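Local coordinates for protein trigger factor (Thermotoga maritima, PDB 2NSA) that probably acts as a ribosome-associated chaperone and peptidyl-prolyl isomerase that keeps newly made proteins open, this chain being its C-terminal chaperone domain, at residues A[32-37]-A[154-159]; A[41-46]-A[90-95]; A[53-58]-A[79-84]. One frame throughout, in Å; residues are numbered along the deposited sequence.

Contact 1: A[32-37]-A[154-159]; sequences QLLEKL and KVLDLL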
ATOM      1  N   GLN A  32       4.127   8.369  -4.913  1.00 35.88           N
ATOM      2  CA  GLN A  32       3.492   9.646  -4.602  1.00 35.27           C
ATOM      3  C   GLN A  32       1.978   9.502  -4.511  1.00 33.07           C
ATOM      4  O   GLN A  32       1.328  10.173  -3.708  1.00 31.46           O
ATOM      5  CB  GLN A  32       3.855  10.703  -5.653  1.00 38.63           C
ATOM      6  CG  GLN A  32       3.304  12.091  -5.336  1.00 43.34           C
ATOM      7  CD  GLN A  32       3.927  13.187  -6.185  1.00 46.57           C
ATOM      8  OE1 GLN A  32       3.868  13.149  -7.415  1.00 49.57           O
ATOM      9  NE2 GLN A  32       4.528  14.174  -5.526  1.00 48.79           N
ATOM     10  N   LEU A  33       1.417   8.626  -5.337  1.00 31.59           N
ATOM     11  CA  LEU A  33      -0.022   8.397  -5.324  1.00 29.14           C
ATOM     12  C   LEU A  33      -0.431   7.841  -3.965  1.00 27.72           C
ATOM     13  O   LEU A  33      -1.364   8.339  -3.333  1.00 28.83           O
ATOM     14  CB  LEU A  33      -0.411   7.416  -6.432  1.00 29.03           C
ATOM     15  CG  LEU A  33      -1.894   7.054  -6.531  1.00 28.97           C
ATOM     16  CD1 LEU A  33      -2.733   8.313  -6.662  1.00 27.62           C
ATOM     17  CD2 LEU A  33      -2.100   6.133  -7.724  1.00 27.33           C
ATOM     18  N   LEU A  34       0.282   6.815  -3.510  1.00 24.62           N
ATOM     19  CA  LEU A  34      -0.003   6.193  -2.221  1.00 25.60           C
ATOM     20  C   LEU A  34       0.174   7.166  -1.063  1.00 26.62           C
ATOM     21  O   LEU A  34      -0.583   7.142  -0.094  1.00 26.68           O
ATOM     22  CB  LEU A  34       0.914   4.986  -1.995  1.00 25.72           C
ATOM     23  CG  LEU A  34       0.624   3.711  -2.781  1.00 27.40           C
ATOM     24  CD1 LEU A  34       1.709   2.684  -2.495  1.00 29.34           C
ATOM     25  CD2 LEU A  34      -0.748   3.168  -2.399  1.00 27.57           C
ATOM     26  N   GLU A  35       1.182   8.021  -1.165  1.00 27.46           N
ATOM     27  CA  GLU A  35       1.458   8.987  -0.117  1.00 27.83           C
ATOM     28  C   GLU A  35       0.362  10.035   0.042  1.00 26.95           C
ATOM     29  O   GLU A  35       0.087  10.490   1.152  1.00 25.99           O
ATOM     30  CB  GLU A  35       2.792   9.680  -0.394  1.00 32.57           C
ATOM     31  CG  GLU A  35       3.176  10.718   0.640  1.00 38.08           C
ATOM     32  CD  GLU A  35       4.521  11.354   0.351  1.00 42.68           C
ATOM     33  OE1 GLU A  35       4.952  12.216   1.147  1.00 46.23           O
ATOM     34  OE2 GLU A  35       5.148  10.992  -0.670  1.00 45.19           O
ATOM     35  N   LYS A  36      -0.275  10.408  -1.062  1.00 24.80           N
ATOM     36  CA  LYS A  36      -1.313  11.430  -1.018  1.00 24.49           C
ATOM     37  C   LYS A  36      -2.734  10.910  -0.828  1.00 22.93           C
ATOM     38  O   LYS A  36      -3.602  11.639  -0.350  1.00 21.65           O
ATOM     39  CB  LYS A  36      -1.249  12.285  -2.287  1.00 27.74           C
ATOM     40  CG  LYS A  36       0.034  13.091  -2.427  1.00 30.80           C
ATOM     41  CD  LYS A  36       0.216  14.047  -1.257  1.00 33.85           C
ATOM     42  CE  LYS A  36       1.457  14.910  -1.436  1.00 35.75           C
ATOM     43  NZ  LYS A  36       1.655  15.851  -0.302  1.00 36.94           N
ATOM     44  N   LEU A  37      -2.968   9.652  -1.186  1.00 22.27           N
ATOM     45  CA  LEU A  37      -4.301   9.069  -1.060  1.00 21.14           C
ATOM     46  C   LEU A  37      -5.000   9.260   0.293  1.00 20.00           C
ATOM     47  O   LEU A  37      -6.191   9.547   0.335  1.00 19.63           O
ATOM     48  CB  LEU A  37      -4.263   7.576  -1.421  1.00 21.17           C
ATOM     49  CG  LEU A  37      -4.242   7.258  -2.923  1.00 22.43           C
ATOM     50  CD1 LEU A  37      -4.099   5.754  -3.141  1.00 22.86           C
ATOM     51  CD2 LEU A  37      -5.533   7.765  -3.566  1.00 22.87           C
ATOM     52  N   LYS A 154      -3.503  -3.176  -9.033  1.00 15.35           N
ATOM     53  CA  LYS A 154      -4.365  -2.882 -10.169  1.00 16.24           C
ATOM     54  C   LYS A 154      -5.045  -1.525 -10.016  1.00 14.64           C
ATOM     55  O   LYS A 154      -5.136  -0.763 -10.974  1.00 14.99           O
ATOM     56  CB  LYS A 154      -5.393  -4.003 -10.346  1.00 18.03           C
ATOM     57  CG  LYS A 154      -4.725  -5.296 -10.795  1.00 21.15           C
ATOM     58  CD  LYS A 154      -5.549  -6.533 -10.512  1.00 28.46           C
ATOM     59  CE  LYS A 154      -6.836  -6.531 -11.287  1.00 27.09           C
ATOM     60  NZ  LYS A 154      -7.499  -7.861 -11.216  1.00 23.44           N
ATOM     61  N   VAL A 155      -5.503  -1.211  -8.809  1.00 13.14           N
ATOM     62  CA  VAL A 155      -6.151   0.070  -8.584  1.00 14.58           C
ATOM     63  C   VAL A 155      -5.159   1.213  -8.786  1.00 15.04           C
ATOM     64  O   VAL A 155      -5.472   2.197  -9.458  1.00 14.96           O
ATOM     65  CB  VAL A 155      -6.772   0.145  -7.168  1.00 13.86           C
ATOM     66  CG1 VAL A 155      -7.279   1.558  -6.882  1.00 15.69           C
ATOM     67  CG2 VAL A 155      -7.924  -0.848  -7.066  1.00 15.67           C
ATOM     68  N   LEU A 156      -3.960   1.088  -8.224  1.00 14.11           N
ATOM     69  CA  LEU A 156      -2.966   2.146  -8.392  1.00 15.15           C
ATOM     70  C   LEU A 156      -2.598   2.344  -9.863  1.00 15.40           C
ATOM     71  O   LEU A 156      -2.530   3.480 -10.339  1.00 16.69           O
ATOM     72  CB  LEU A 156      -1.706   1.832  -7.585  1.00 16.04           C
ATOM     73  CG  LEU A 156      -1.933   1.775  -6.072  1.00 15.01           C
ATOM     74  CD1 LEU A 156      -0.644   1.294  -5.420  1.00 17.09           C
ATOM     75  CD2 LEU A 156      -2.347   3.136  -5.528  1.00 17.38           C
ATOM     76  N   ASP A 157      -2.367   1.248 -10.582  1.00 14.62           N
ATOM     77  CA  ASP A 157      -2.004   1.343 -11.998  1.00 16.17           C
ATOM     78  C   ASP A 157      -3.104   2.027 -12.806  1.00 16.20           C
ATOM     79  O   ASP A 157      -2.822   2.873 -13.656  1.00 19.05           O
ATOM     80  CB  ASP A 157      -1.708  -0.041 -12.573  1.00 16.92           C
ATOM     81  CG  ASP A 157      -0.357  -0.586 -12.122  1.00 19.00           C
ATOM     82  OD1 ASP A 157       0.393   0.154 -11.458  1.00 21.20           O
ATOM     83  OD2 ASP A 157      -0.046  -1.750 -12.441  1.00 25.98           O
ATOM     84  N   LEU A 158      -4.356   1.664 -12.544  1.00 16.39           N
ATOM     85  CA  LEU A 158      -5.474   2.278 -13.258  1.00 17.91           C
ATOM     86  C   LEU A 158      -5.532   3.780 -13.001  1.00 19.41           C
ATOM     87  O   LEU A 158      -5.755   4.568 -13.925  1.00 21.33           O
ATOM     88  CB  LEU A 158      -6.798   1.634 -12.842  1.00 19.04           C
ATOM     89  CG  LEU A 158      -7.104   0.257 -13.429  1.00 21.40           C
ATOM     90  CD1 LEU A 158      -8.287  -0.364 -12.694  1.00 21.99           C
ATOM     91  CD2 LEU A 158      -7.414   0.395 -14.919  1.00 24.36           C
ATOM     92  N   LEU A 159      -5.347   4.191 -11.751  1.00 18.84           N
ATOM     93  CA  LEU A 159      -5.382   5.613 -11.448  1.00 17.49           C
ATOM     94  C   LEU A 159      -4.263   6.351 -12.176  1.00 20.81           C
ATOM     95  O   LEU A 159      -4.493   7.402 -12.772  1.00 20.11           O
ATOM     96  CB  LEU A 159      -5.269   5.855  -9.939  1.00 19.35           C
ATOM     97  CG  LEU A 159      -6.438   5.356  -9.088  1.00 19.34           C
ATOM     98  CD1 LEU A 159      -6.112   5.585  -7.615  1.00 21.06           C
ATOM     99  CD2 LEU A 159      -7.728   6.076  -9.471  1.00 21.49           C
TER
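Leu156 meets three leucines of segment 32-37 with the branched end of its side chain, and CD2 does most of the touching. This methyl lies 3.5 Å from CD2 of Leu34, 3.7 Å from CD2 of Leu33 and 4.0 Å from CD1 of Leu37, so one methyl group touches three leucines of segment 32-37. Against Leu34 the two side chains run at about a right angle, and CD1 of Leu156 joins in, packing 3.6 Å from the same Leu34 CD2. Leu33 holds its CG anti to the backbone N (chi1 179°), which sends CG out to 4.1 Å from Leu156 CD2. CD2 of Leu33 also touches CB of Leu159, at 3.9 Å. Between the two segments the contact is wholly apolar, leucine on leucine. It joins helix 25-36 to the end of helix 140-160 inside the all-helical C-terminal chaperone domain of trigger factor; the short segment axes make an angle of 105° and come no closer than 11.1 Å, which leaves the gap to be filled by whole leucine side chains. Replacing Leu34 by an alanine would probably leave both methyls of Leu156 without their neighbour on that side and open a gap between the helices. Leu9 of helix 6-12 touches Leu33 and Leu37, and Leu101 of helix 77-105 touches Leu159, extending the apolar layer. At the margin, Asp157 OD1 forms a salt bridge with Arg30 NE, earlier on the helix that carries Leu33.

Contact 2: A[41-46]-A[90-95]; sequences VEIEIS and DDIKRD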
ATOM      1  N   VAL A  41      -9.801  11.075   2.377  1.00 29.06           N
ATOM      2  CA  VAL A  41     -10.765  10.283   3.124  1.00 28.72           C
ATOM      3  C   VAL A  41     -10.690  10.590   4.614  1.00 28.81           C
ATOM      4  O   VAL A  41      -9.652  11.008   5.121  1.00 26.96           O
ATOM      5  CB  VAL A  41     -10.544   8.764   2.902  1.00 30.84           C
ATOM      6  CG1 VAL A  41      -9.235   8.326   3.531  1.00 28.97           C
ATOM      7  CG2 VAL A  41     -11.712   7.977   3.469  1.00 31.57           C
ATOM      8  N   GLU A  42     -11.807  10.393   5.305  1.00 29.80           N
ATOM      9  CA  GLU A  42     -11.877  10.629   6.737  1.00 32.51           C
ATOM     10  C   GLU A  42     -12.241   9.331   7.447  1.00 31.77           C
ATOM     11  O   GLU A  42     -13.134   8.601   7.012  1.00 31.65           O
ATOM     12  CB  GLU A  42     -12.926  11.698   7.055  1.00 36.58           C
ATOM     13  CG  GLU A  42     -14.318  11.362   6.540  1.00 43.11           C
ATOM     14  CD  GLU A  42     -15.382  12.302   7.073  1.00 45.86           C
ATOM     15  OE1 GLU A  42     -15.598  12.314   8.305  1.00 48.90           O
ATOM     16  OE2 GLU A  42     -15.997  13.027   6.261  1.00 47.47           O
ATOM     17  N   ILE A  43     -11.537   9.050   8.537  1.00 30.22           N
ATOM     18  CA  ILE A  43     -11.769   7.849   9.332  1.00 31.09           C
ATOM     19  C   ILE A  43     -12.133   8.275  10.750  1.00 29.23           C
ATOM     20  O   ILE A  43     -11.445   9.099  11.353  1.00 29.86           O
ATOM     21  CB  ILE A  43     -10.496   6.971   9.428  1.00 32.32           C
ATOM     22  CG1 ILE A  43     -10.057   6.505   8.037  1.00 36.38           C
ATOM     23  CG2 ILE A  43     -10.754   5.782  10.349  1.00 34.90           C
ATOM     24  CD1 ILE A  43     -10.906   5.399   7.449  1.00 35.41           C
ATOM     25  N   GLU A  44     -13.213   7.714  11.277  1.00 29.78           N
ATOM     26  CA  GLU A  44     -13.639   8.024  12.634  1.00 31.03           C
ATOM     27  C   GLU A  44     -13.284   6.834  13.527  1.00 28.57           C
ATOM     28  O   GLU A  44     -14.058   5.889  13.653  1.00 31.67           O
ATOM     29  CB  GLU A  44     -15.147   8.300  12.659  1.00 34.77           C
ATOM     30  CG  GLU A  44     -16.002   7.228  11.998  1.00 39.16           C
ATOM     31  CD  GLU A  44     -17.450   7.667  11.809  1.00 42.71           C
ATOM     32  OE1 GLU A  44     -17.921   8.529  12.585  1.00 44.66           O
ATOM     33  OE2 GLU A  44     -18.117   7.145  10.889  1.00 42.63           O
ATOM     34  N   ILE A  45     -12.102   6.885  14.133  1.00 26.17           N
ATOM     35  CA  ILE A  45     -11.627   5.807  14.996  1.00 24.48           C
ATOM     36  C   ILE A  45     -11.078   6.384  16.306  1.00 22.36           C
ATOM     37  O   ILE A  45     -10.574   7.507  16.332  1.00 24.25           O
ATOM     38  CB  ILE A  45     -10.534   4.974  14.265  1.00 26.67           C
ATOM     39  CG1 ILE A  45     -10.334   3.632  14.960  1.00 27.07           C
ATOM     40  CG2 ILE A  45      -9.223   5.743  14.214  1.00 27.17           C
ATOM     41  CD1 ILE A  45      -9.498   2.657  14.143  1.00 30.38           C
ATOM     42  N   SER A  46     -11.177   5.620  17.390  1.00 18.05           N
ATOM     43  CA  SER A  46     -10.707   6.096  18.690  1.00 17.20           C
ATOM     44  C   SER A  46      -9.192   6.182  18.784  1.00 17.77           C
ATOM     45  O   SER A  46      -8.469   5.427  18.127  1.00 14.93           O
ATOM     46  CB  SER A  46     -11.221   5.189  19.816  1.00 15.69           C
ATOM     47  OG  SER A  46     -10.497   3.966  19.880  1.00 16.76           O
ATOM     48  N   ASP A  90      -2.651   6.729   8.581  1.00 12.25           N
ATOM     49  CA  ASP A  90      -2.585   6.934   7.135  1.00 14.98           C
ATOM     50  C   ASP A  90      -2.768   5.611   6.387  1.00 14.39           C
ATOM     51  O   ASP A  90      -3.396   5.590   5.330  1.00 13.37           O
ATOM     52  CB  ASP A  90      -1.266   7.596   6.727  1.00 17.67           C
ATOM     53  CG  ASP A  90      -1.282   9.105   6.925  1.00 21.85           C
ATOM     54  OD1 ASP A  90      -2.383   9.691   7.036  1.00 23.58           O
ATOM     55  OD2 ASP A  90      -0.192   9.713   6.953  1.00 25.44           O
ATOM     56  N   ASP A  91      -2.235   4.513   6.928  1.00 12.46           N
ATOM     57  CA  ASP A  91      -2.384   3.212   6.275  1.00 14.43           C
ATOM     58  C   ASP A  91      -3.855   2.799   6.273  1.00 13.46           C
ATOM     59  O   ASP A  91      -4.365   2.261   5.283  1.00 14.46           O
ATOM     60  CB  ASP A  91      -1.592   2.100   6.981  1.00 16.64           C
ATOM     61  CG  ASP A  91      -0.086   2.251   6.844  1.00 20.05           C
ATOM     62  OD1 ASP A  91       0.379   2.890   5.880  1.00 20.60           O
ATOM     63  OD2 ASP A  91       0.635   1.699   7.705  1.00 24.29           O
ATOM     64  N   ILE A  92      -4.526   3.019   7.399  1.00 10.84           N
ATOM     65  CA  ILE A  92      -5.938   2.673   7.519  1.00 11.00           C
ATOM     66  C   ILE A  92      -6.744   3.467   6.494  1.00 12.16           C
ATOM     67  O   ILE A  92      -7.629   2.919   5.823  1.00 12.32           O
ATOM     68  CB  ILE A  92      -6.458   2.960   8.945  1.00 13.76           C
ATOM     69  CG1 ILE A  92      -5.801   1.984   9.922  1.00 11.23           C
ATOM     70  CG2 ILE A  92      -7.974   2.764   9.014  1.00 13.49           C
ATOM     71  CD1 ILE A  92      -6.144   2.267  11.392  1.00 14.79           C
ATOM     72  N   LYS A  93      -6.445   4.758   6.378  1.00 11.61           N
ATOM     73  CA  LYS A  93      -7.134   5.603   5.407  1.00 11.90           C
ATOM     74  C   LYS A  93      -6.844   5.137   3.985  1.00 13.77           C
ATOM     75  O   LYS A  93      -7.755   5.017   3.157  1.00 14.58           O
ATOM     76  CB  LYS A  93      -6.690   7.059   5.551  1.00 14.67           C
ATOM     77  CG  LYS A  93      -7.182   7.724   6.816  1.00 15.00           C
ATOM     78  CD  LYS A  93      -6.647   9.142   6.909  1.00 18.38           C
ATOM     79  CE  LYS A  93      -7.139   9.843   8.145  1.00 23.90           C
ATOM     80  NZ  LYS A  93      -6.562  11.213   8.243  1.00 28.35           N
ATOM     81  N   ARG A  94      -5.571   4.872   3.711  1.00 12.45           N
ATOM     82  CA  ARG A  94      -5.144   4.436   2.394  1.00 14.40           C
ATOM     83  C   ARG A  94      -5.840   3.144   1.985  1.00 14.05           C
ATOM     84  O   ARG A  94      -6.343   3.025   0.861  1.00 13.32           O
ATOM     85  CB  ARG A  94      -3.626   4.232   2.371  1.00 16.83           C
ATOM     86  CG  ARG A  94      -3.040   4.166   0.973  1.00 22.13           C
ATOM     87  CD  ARG A  94      -1.520   4.029   0.978  1.00 22.18           C
ATOM     88  NE  ARG A  94      -0.848   5.106   1.699  1.00 23.96           N
ATOM     89  CZ  ARG A  94      -0.385   4.999   2.941  1.00 22.54           C
ATOM     90  NH1 ARG A  94      -0.525   3.862   3.603  1.00 21.59           N
ATOM     91  NH2 ARG A  94       0.237   6.025   3.516  1.00 24.00           N
ATOM     92  N   ASP A  95      -5.871   2.167   2.885  1.00 11.91           N
ATOM     93  CA  ASP A  95      -6.516   0.910   2.545  1.00 11.68           C
ATOM     94  C   ASP A  95      -8.013   1.082   2.292  1.00 12.02           C
ATOM     95  O   ASP A  95      -8.571   0.427   1.415  1.00 13.64           O
ATOM     96  CB  ASP A  95      -6.243  -0.149   3.617  1.00 13.36           C
ATOM     97  CG  ASP A  95      -4.789  -0.600   3.623  1.00 15.30           C
ATOM     98  OD1 ASP A  95      -4.068  -0.289   2.652  1.00 16.39           O
ATOM     99  OD2 ASP A  95      -4.368  -1.273   4.593  1.00 15.83           O
TER
HETATM  100  O   HOH W   1      -7.248  12.455   5.836  1.00 35.15           O
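Val41 and Lys93 bring the backbones closest, with 6.3 Å between their CA atoms, where extended segment 41-46, without regular secondary structure, passes helix 90-95. Val41, Ile43 and Ile45, every second residue, have CB pointing toward the helix. CG1 of Val41 sits 3.5 Å from CB of Lys93, a tight fit, in the crowded position between backbone N and carbonyl carbon (chi1 68°). The Ile43 and Lys93 side chains lie alongside, running in opposite senses, with CG1 of the isoleucine only 3.4 Å from CG of the lysine. Beyond CG the lysine chain is fully extended and passes the Val41 carbonyl; a water accepts from Lys93 NZ at 2.8 Å and donates to Val41 O at 2.9 Å, joining ammonium and backbone. Ile92 takes the other end of the row, its CG2 4.2 Å from CD1 of Ile43 and its CD1 4.4 Å from CD1 of Ile45. Pro38 also touches Lys93. The arrangement is that of an extended interhelical connection laid over a long helix: the link from helix 25-36 to helix 47-64 crosses helix 77-105 at the surface of the all-helical chaperone domain, and ends at Ser46, the N-cap of helix 47-64.

Contact 3: A[53-58]-A[79-84]; sequences LVNEAI and KFREEL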
ATOM      1  N   LEU A  53      -2.761  -0.251  18.197  1.00 16.15           N
ATOM      2  CA  LEU A  53      -2.094  -0.638  16.956  1.00 15.47           C
ATOM      3  C   LEU A  53      -0.613  -0.271  16.999  1.00 16.51           C
ATOM      4  O   LEU A  53       0.235  -1.004  16.484  1.00 16.40           O
ATOM      5  CB  LEU A  53      -2.774   0.023  15.750  1.00 15.50           C
ATOM      6  CG  LEU A  53      -4.227  -0.425  15.567  1.00 17.47           C
ATOM      7  CD1 LEU A  53      -4.805   0.208  14.314  1.00 17.60           C
ATOM      8  CD2 LEU A  53      -4.289  -1.946  15.470  1.00 18.97           C
ATOM      9  N   VAL A  54      -0.310   0.861  17.622  1.00 15.16           N
ATOM     10  CA  VAL A  54       1.073   1.305  17.749  1.00 15.59           C
ATOM     11  C   VAL A  54       1.832   0.281  18.604  1.00 17.87           C
ATOM     12  O   VAL A  54       2.952  -0.107  18.269  1.00 18.27           O
ATOM     13  CB  VAL A  54       1.143   2.718  18.386  1.00 16.80           C
ATOM     14  CG1 VAL A  54       2.582   3.059  18.785  1.00 18.52           C
ATOM     15  CG2 VAL A  54       0.622   3.750  17.397  1.00 16.41           C
ATOM     16  N   ASN A  55       1.225  -0.179  19.696  1.00 19.47           N
ATOM     17  CA  ASN A  55       1.895  -1.165  20.549  1.00 20.87           C
ATOM     18  C   ASN A  55       2.190  -2.454  19.809  1.00 22.55           C
ATOM     19  O   ASN A  55       3.270  -3.028  19.946  1.00 22.52           O
ATOM     20  CB  ASN A  55       1.058  -1.537  21.769  1.00 23.97           C
ATOM     21  CG  ASN A  55       0.800  -0.373  22.671  1.00 25.61           C
ATOM     22  OD1 ASN A  55       1.654   0.498  22.840  1.00 29.99           O
ATOM     23  ND2 ASN A  55      -0.378  -0.354  23.282  1.00 28.77           N
ATOM     24  N   GLU A  56       1.218  -2.923  19.036  1.00 22.27           N
ATOM     25  CA  GLU A  56       1.386  -4.161  18.297  1.00 23.08           C
ATOM     26  C   GLU A  56       2.485  -4.059  17.248  1.00 21.44           C
ATOM     27  O   GLU A  56       3.225  -5.022  17.024  1.00 22.73           O
ATOM     28  CB  GLU A  56       0.043  -4.566  17.690  1.00 25.11           C
ATOM     29  CG  GLU A  56      -1.030  -4.681  18.771  1.00 30.04           C
ATOM     30  CD  GLU A  56      -2.405  -5.030  18.235  1.00 31.49           C
ATOM     31  OE1 GLU A  56      -2.835  -4.414  17.239  1.00 32.57           O
ATOM     32  OE2 GLU A  56      -3.062  -5.914  18.827  1.00 35.46           O
ATOM     33  N   ALA A  57       2.613  -2.886  16.630  1.00 19.72           N
ATOM     34  CA  ALA A  57       3.646  -2.654  15.620  1.00 18.37           C
ATOM     35  C   ALA A  57       5.012  -2.674  16.298  1.00 18.75           C
ATOM     36  O   ALA A  57       5.977  -3.230  15.769  1.00 20.37           O
ATOM     37  CB  ALA A  57       3.427  -1.312  14.937  1.00 19.75           C
ATOM     38  N   ILE A  58       5.078  -2.061  17.477  1.00 18.98           N
ATOM     39  CA  ILE A  58       6.322  -2.014  18.234  1.00 19.34           C
ATOM     40  C   ILE A  58       6.688  -3.409  18.732  1.00 20.96           C
ATOM     41  O   ILE A  58       7.855  -3.796  18.695  1.00 21.57           O
ATOM     42  CB  ILE A  58       6.208  -1.032  19.413  1.00 18.33           C
ATOM     43  CG1 ILE A  58       6.268   0.402  18.881  1.00 20.10           C
ATOM     44  CG2 ILE A  58       7.324  -1.289  20.427  1.00 17.33           C
ATOM     45  CD1 ILE A  58       5.999   1.476  19.926  1.00 20.69           C
ATOM     46  N   LYS A  79       8.148  10.317  20.814  1.00 20.85           N
ATOM     47  CA  LYS A  79       8.125  10.908  19.477  1.00 24.52           C
ATOM     48  C   LYS A  79       7.893   9.826  18.431  1.00 22.95           C
ATOM     49  O   LYS A  79       7.118  10.014  17.490  1.00 22.58           O
ATOM     50  CB  LYS A  79       9.447  11.617  19.186  1.00 27.90           C
ATOM     51  CG  LYS A  79       9.805  12.746  20.142  1.00 32.91           C
ATOM     52  CD  LYS A  79       9.031  14.034  19.878  1.00 37.77           C
ATOM     53  CE  LYS A  79       7.663  14.041  20.537  1.00 39.11           C
ATOM     54  NZ  LYS A  79       7.023  15.383  20.435  1.00 42.16           N
ATOM     55  N   PHE A  80       8.574   8.694  18.602  1.00 20.98           N
ATOM     56  CA  PHE A  80       8.441   7.580  17.671  1.00 19.94           C
ATOM     57  C   PHE A  80       7.006   7.058  17.659  1.00 21.03           C
ATOM     58  O   PHE A  80       6.446   6.783  16.596  1.00 20.26           O
ATOM     59  CB  PHE A  80       9.397   6.445  18.038  1.00 21.09           C
ATOM     60  CG  PHE A  80       9.240   5.227  17.172  1.00 22.93           C
ATOM     61  CD1 PHE A  80       9.420   5.312  15.792  1.00 24.61           C
ATOM     62  CD2 PHE A  80       8.886   4.003  17.725  1.00 26.27           C
ATOM     63  CE1 PHE A  80       9.247   4.187  14.975  1.00 25.39           C
ATOM     64  CE2 PHE A  80       8.712   2.874  16.916  1.00 27.39           C
ATOM     65  CZ  PHE A  80       8.893   2.970  15.539  1.00 26.91           C
ATOM     66  N   ARG A  81       6.408   6.922  18.840  1.00 18.35           N
ATOM     67  CA  ARG A  81       5.030   6.443  18.912  1.00 18.68           C
ATOM     68  C   ARG A  81       4.097   7.419  18.199  1.00 19.50           C
ATOM     69  O   ARG A  81       3.186   7.000  17.480  1.00 19.91           O
ATOM     70  CB  ARG A  81       4.590   6.265  20.367  1.00 18.96           C
ATOM     71  CG  ARG A  81       5.127   5.002  21.027  1.00 20.20           C
ATOM     72  CD  ARG A  81       4.653   4.887  22.480  1.00 23.16           C
ATOM     73  NE  ARG A  81       5.242   3.740  23.161  1.00 25.20           N
ATOM     74  CZ  ARG A  81       4.781   2.494  23.090  1.00 25.16           C
ATOM     75  NH1 ARG A  81       3.705   2.213  22.365  1.00 23.36           N
ATOM     76  NH2 ARG A  81       5.410   1.519  23.737  1.00 28.12           N
ATOM     77  N   GLU A  82       4.335   8.716  18.382  1.00 18.22           N
ATOM     78  CA  GLU A  82       3.505   9.735  17.735  1.00 20.85           C
ATOM     79  C   GLU A  82       3.589   9.603  16.215  1.00 20.63           C
ATOM     80  O   GLU A  82       2.573   9.701  15.516  1.00 21.89           O
ATOM     81  CB  GLU A  82       3.946  11.146  18.160  1.00 22.25           C
ATOM     82  CG  GLU A  82       3.450  11.585  19.545  1.00 27.08           C
ATOM     83  CD  GLU A  82       4.229  12.766  20.126  1.00 33.78           C
ATOM     84  OE1 GLU A  82       4.600  13.688  19.364  1.00 35.78           O
ATOM     85  OE2 GLU A  82       4.463  12.780  21.354  1.00 36.45           O
ATOM     86  N   GLU A  83       4.796   9.393  15.702  1.00 19.39           N
ATOM     87  CA  GLU A  83       4.979   9.251  14.261  1.00 21.23           C
ATOM     88  C   GLU A  83       4.325   7.979  13.747  1.00 21.56           C
ATOM     89  O   GLU A  83       3.645   7.984  12.716  1.00 19.95           O
ATOM     90  CB  GLU A  83       6.461   9.224  13.889  1.00 25.79           C
ATOM     91  CG  GLU A  83       6.677   8.927  12.412  1.00 32.36           C
ATOM     92  CD  GLU A  83       8.046   9.326  11.920  1.00 37.09           C
ATOM     93  OE1 GLU A  83       8.491  10.451  12.239  1.00 39.51           O
ATOM     94  OE2 GLU A  83       8.671   8.519  11.201  1.00 40.72           O
ATOM     95  N   LEU A  84       4.544   6.887  14.469  1.00 18.85           N
ATOM     96  CA  LEU A  84       3.986   5.602  14.087  1.00 18.09           C
ATOM     97  C   LEU A  84       2.464   5.649  14.096  1.00 17.94           C
ATOM     98  O   LEU A  84       1.810   5.019  13.256  1.00 17.49           O
ATOM     99  CB  LEU A  84       4.493   4.510  15.034  1.00 20.76           C
ATOM    100  CG  LEU A  84       4.161   3.056  14.702  1.00 21.35           C
ATOM    101  CD1 LEU A  84       4.521   2.750  13.257  1.00 24.08           C
ATOM    102  CD2 LEU A  84       4.922   2.137  15.654  1.00 22.80           C
TER
HETATM  103  O   HOH W   2       4.489  -1.370  23.039  1.00 48.31           O
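Arg81 reaches across to helix 53-58 with its chain extended from CG to NE, and its guanidinium meets three residues there. NH1 donates to Asn55 OD1 at 2.7 Å; NH1 lies almost straight out from the amide C=O of Asn55 (161°), but OD1 is tilted from the guanidinium plane, the N-H...O angle is a bent 131°, and the amide and guanidinium planes stand 72° apart. Over one face of the guanidinium lies Ile58 CD1, offset toward the rim and 3.4 Å from NH1, the two side chains crossing at about a right angle. CG1 of Val54, anti to its backbone N, packs against the aliphatic CG of Arg81 at 3.9 Å. A water in the guanidinium plane accepts from NH2 and donates weakly to Asn55 OD1, and NE forms a salt bridge with Glu77, so neighbours fix the group on several sides. The contact packs two crossed helices, 47-64 and the start of the long 77-105, in the all-helical C-terminal domain of trigger factor, with the short segment axes 10.0 Å apart. On the apolar side of the contact, CD2 of Leu84 touches Ala57 CB at 3.8 Å and Ile58 CG1 at 3.9 Å. The same Ile58 CG1 lies 4.0 Å from CE2 of Phe80. Tyr67 of helix 67-72 touches both Ile58 and Phe80, and Tyr74 meets the Phe80 ring edge-to-face.

In the fold
From the N terminus, the chain enters contact 1 on helix 25-36, contact 2 in the link after it, and contact 3 on helix 47-64. After helix 67-72 it closes contact 3, joining helix 47-64 to the start of helix 77-105; then contact 2, laying the link on the same long helix; and last contact 1, joining helix 25-36 to helix 140-160. The loops therefore nest, 3 within 2 within 1, and none cross. Contacts 1 and 2 meet where Arg94 NE probably bonds to Leu34 O, and contacts 2 and 3 where Ile92 packs on Leu53. Contacts 1 and 3 lie about 25 Å apart, centre to centre, and do not touch.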